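L-fuculose phosphate aldolase (PDB 4C25) belongs to the class II aldolase/adducin family of AraD-like fold and holds a zinc ion and 1,3-dihydroxyacetonephosphate in its pocket. Local coordinates at residues A[129-134]-A[153-158]. Numbering follows the deposited sequence.
Sequences RVAEYA and RAVLLA
Val130 sits beside Leu156 in register, and the backbone of Leu156 holds strand 129-131 from both its polar groups, a compact example of how two short parallel strands join where they splay. Leu156 N donates to Arg129 O (2.8 Å) in an almost straight bond, 176° at the hydrogen, while Leu156 O takes Ala131 N at 2.7 Å along a more bent line. The same carbonyl also receives a CA-H...O contact from Val130. Past this central pair, with the strand segments at 48° to each other, water takes over the bridging. One molecule accepts from Arg129 N and donates to Ala154 O; another links Glu132 O with Ala158 N, the latter bond weak; a third donates to both Ala134 O and Ala158 O.

Side-chain packing occupies both faces of the pair. On one, Val130 CG2, which points anti to its own nitrogen because CG1 takes the place between N and the carbonyl carbon (chi1 62°), reaches Leu156 CB at 3.9 Å, the two side chains running slantwise past each other. On the face carrying Arg129, Ala131 and Val155, Val155 CG2 meets Ala131 CB. Just past the end of strand 154-157, Ala158 CB packs against Tyr133 CB. Carbonyl oxygens join in: Val155 CG2 comes to 3.3 Å from Arg129 O, Ala158 CB to 3.5 Å from Ala131 O, and Ala158 O lies in the plane of the Tyr133 ring, 3.5 Å from CD1 at its edge. The phenol hydroxyl is hydrogen-bonded to Glu202 OE2 of the second subunit.

Helix 139-148 connects the strands as a beta-alpha-beta unit, and Arg129 NH1 hydrogen-bonds to Ala148 O at its end. Leu156 packs on helix 103-110, and strand 161-166 flanks strand 154-157 on its other side, leaving 129-131 as an outermost strand of the chain's mixed sheet.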
loop_
_atom_site.group_PDB
_atom_site.type_symbol
_atom_site.label_atom_id
_atom_site.label_comp_id
_atom_site.label_asym_id
_atom_site.label_seq_id
_atom_site.Cartn_x
_atom_site.Cartn_y
_atom_site.Cartn_z
ATOM N N ARG A 129 23.003 1.515 -11.397
ATOM C CA ARG A 129 23.250 0.561 -12.447
ATOM C C ARG A 129 22.592 -0.787 -12.155
ATOM O O ARG A 129 22.320 -1.165 -10.988
ATOM C CB ARG A 129 24.755 0.360 -12.612
ATOM C CG ARG A 129 25.529 1.589 -13.085
ATOM C CD ARG A 129 26.885 1.180 -13.677
ATOM N NE ARG A 129 27.893 2.243 -13.545
ATOM C CZ ARG A 129 28.659 2.418 -12.464
ATOM N NH1 ARG A 129 28.542 1.616 -11.409
ATOM N NH2 ARG A 129 29.526 3.408 -12.419
ATOM N N VAL A 130 22.379 -1.551 -13.208
ATOM C CA VAL A 130 21.924 -2.930 -12.986
ATOM C C VAL A 130 23.056 -3.941 -13.289
ATOM O O VAL A 130 23.605 -3.969 -14.411
ATOM C CB VAL A 130 20.590 -3.203 -13.722
ATOM C CG1 VAL A 130 20.763 -3.048 -15.227
ATOM C CG2 VAL A 130 20.042 -4.579 -13.374
ATOM N N ALA A 131 23.453 -4.717 -12.270
ATOM C CA ALA A 131 24.435 -5.801 -12.464
ATOM C C ALA A 131 23.950 -6.790 -13.517
ATOM O O ALA A 131 22.753 -6.909 -13.742
ATOM C CB ALA A 131 24.728 -6.542 -11.150
ATOM N N GLU A 132 24.898 -7.468 -14.164
ATOM C CA GLU A 132 24.626 -8.567 -15.089
ATOM C C GLU A 132 24.084 -9.753 -14.301
ATOM O O GLU A 132 24.489 -9.956 -13.113
ATOM C CB GLU A 132 25.916 -8.974 -15.800
ATOM C CG GLU A 132 26.538 -7.861 -16.636
ATOM C CD GLU A 132 27.595 -8.364 -17.613
ATOM O OE1 GLU A 132 28.653 -8.872 -17.163
ATOM O OE2 GLU A 132 27.364 -8.249 -18.841
ATOM N N TYR A 133 23.202 -10.542 -14.937
ATOM C CA TYR A 133 22.511 -11.631 -14.209
ATOM C C TYR A 133 23.451 -12.734 -13.718
ATOM O O TYR A 133 24.341 -13.169 -14.435
ATOM C CB TYR A 133 21.297 -12.243 -14.963
ATOM C CG TYR A 133 20.718 -13.438 -14.188
ATOM C CD1 TYR A 133 19.868 -13.234 -13.114
ATOM C CD2 TYR A 133 21.094 -14.753 -14.486
ATOM C CE1 TYR A 133 19.385 -14.287 -12.349
ATOM C CE2 TYR A 133 20.604 -15.821 -13.732
ATOM C CZ TYR A 133 19.757 -15.580 -12.656
ATOM O OH TYR A 133 19.228 -16.616 -11.887
ATOM N N ALA A 134 23.241 -13.184 -12.484
ATOM C CA ALA A 134 23.850 -14.426 -12.030
ATOM C C ALA A 134 23.020 -15.007 -10.925
ATOM O O ALA A 134 22.394 -14.246 -10.174
ATOM C CB ALA A 134 25.281 -14.203 -11.562
ATOM N N ARG A 153 26.820 3.768 -4.166
ATOM C CA ARG A 153 26.490 3.084 -2.923
ATOM C C ARG A 153 25.308 2.097 -3.089
ATOM O O ARG A 153 24.852 1.512 -2.114
ATOM C CB ARG A 153 26.262 4.093 -1.795
ATOM C CG ARG A 153 27.498 4.914 -1.411
ATOM C CD ARG A 153 27.083 6.077 -0.534
ATOM N NE ARG A 153 27.840 6.098 0.714
ATOM C CZ ARG A 153 27.418 6.660 1.857
ATOM N NH1 ARG A 153 26.228 7.262 1.931
ATOM N NH2 ARG A 153 28.190 6.618 2.933
ATOM N N ALA A 154 24.886 1.871 -4.340
ATOM C CA ALA A 154 23.812 0.944 -4.675
ATOM C C ALA A 154 23.899 0.354 -6.081
ATOM O O ALA A 154 24.455 0.963 -7.013
ATOM C CB ALA A 154 22.430 1.603 -4.492
ATOM N N VAL A 155 23.335 -0.844 -6.217
ATOM C CA VAL A 155 23.262 -1.506 -7.523
ATOM C C VAL A 155 22.022 -2.396 -7.554
ATOM O O VAL A 155 21.563 -2.913 -6.502
ATOM C CB VAL A 155 24.575 -2.293 -7.825
ATOM C CG1 VAL A 155 24.759 -3.452 -6.869
ATOM C CG2 VAL A 155 24.630 -2.776 -9.265
ATOM N N LEU A 156 21.450 -2.541 -8.742
ATOM C CA LEU A 156 20.316 -3.443 -8.917
ATOM C C LEU A 156 20.839 -4.837 -9.360
ATOM O O LEU A 156 21.779 -4.951 -10.174
ATOM C CB LEU A 156 19.285 -2.862 -9.915
ATOM C CG LEU A 156 18.591 -1.483 -9.744
ATOM C CD1 LEU A 156 17.608 -1.191 -10.871
ATOM C CD2 LEU A 156 17.842 -1.367 -8.423
ATOM N N LEU A 157 20.242 -5.894 -8.816
ATOM C CA LEU A 157 20.642 -7.267 -9.158
ATOM C C LEU A 157 19.552 -7.811 -10.061
ATOM O O LEU A 157 18.383 -7.985 -9.619
ATOM C CB LEU A 157 20.807 -8.137 -7.906
ATOM C CG LEU A 157 21.625 -7.530 -6.733
ATOM C CD1 LEU A 157 21.541 -8.371 -5.460
ATOM C CD2 LEU A 157 23.076 -7.285 -7.113
ATOM N N ALA A 158 19.935 -8.025 -11.326
ATOM C CA ALA A 158 19.049 -8.425 -12.405
ATOM C C ALA A 158 18.137 -9.531 -11.930
ATOM O O ALA A 158 18.586 -10.479 -11.319
ATOM C CB ALA A 158 19.867 -8.893 -13.617
HETATM O O HOH W 1 24.920 0.986 -9.619
HETATM O O HOH W 2 22.955 -9.247 -10.724
HETATM O O HOH W 3 21.172 -11.391 -10.438
#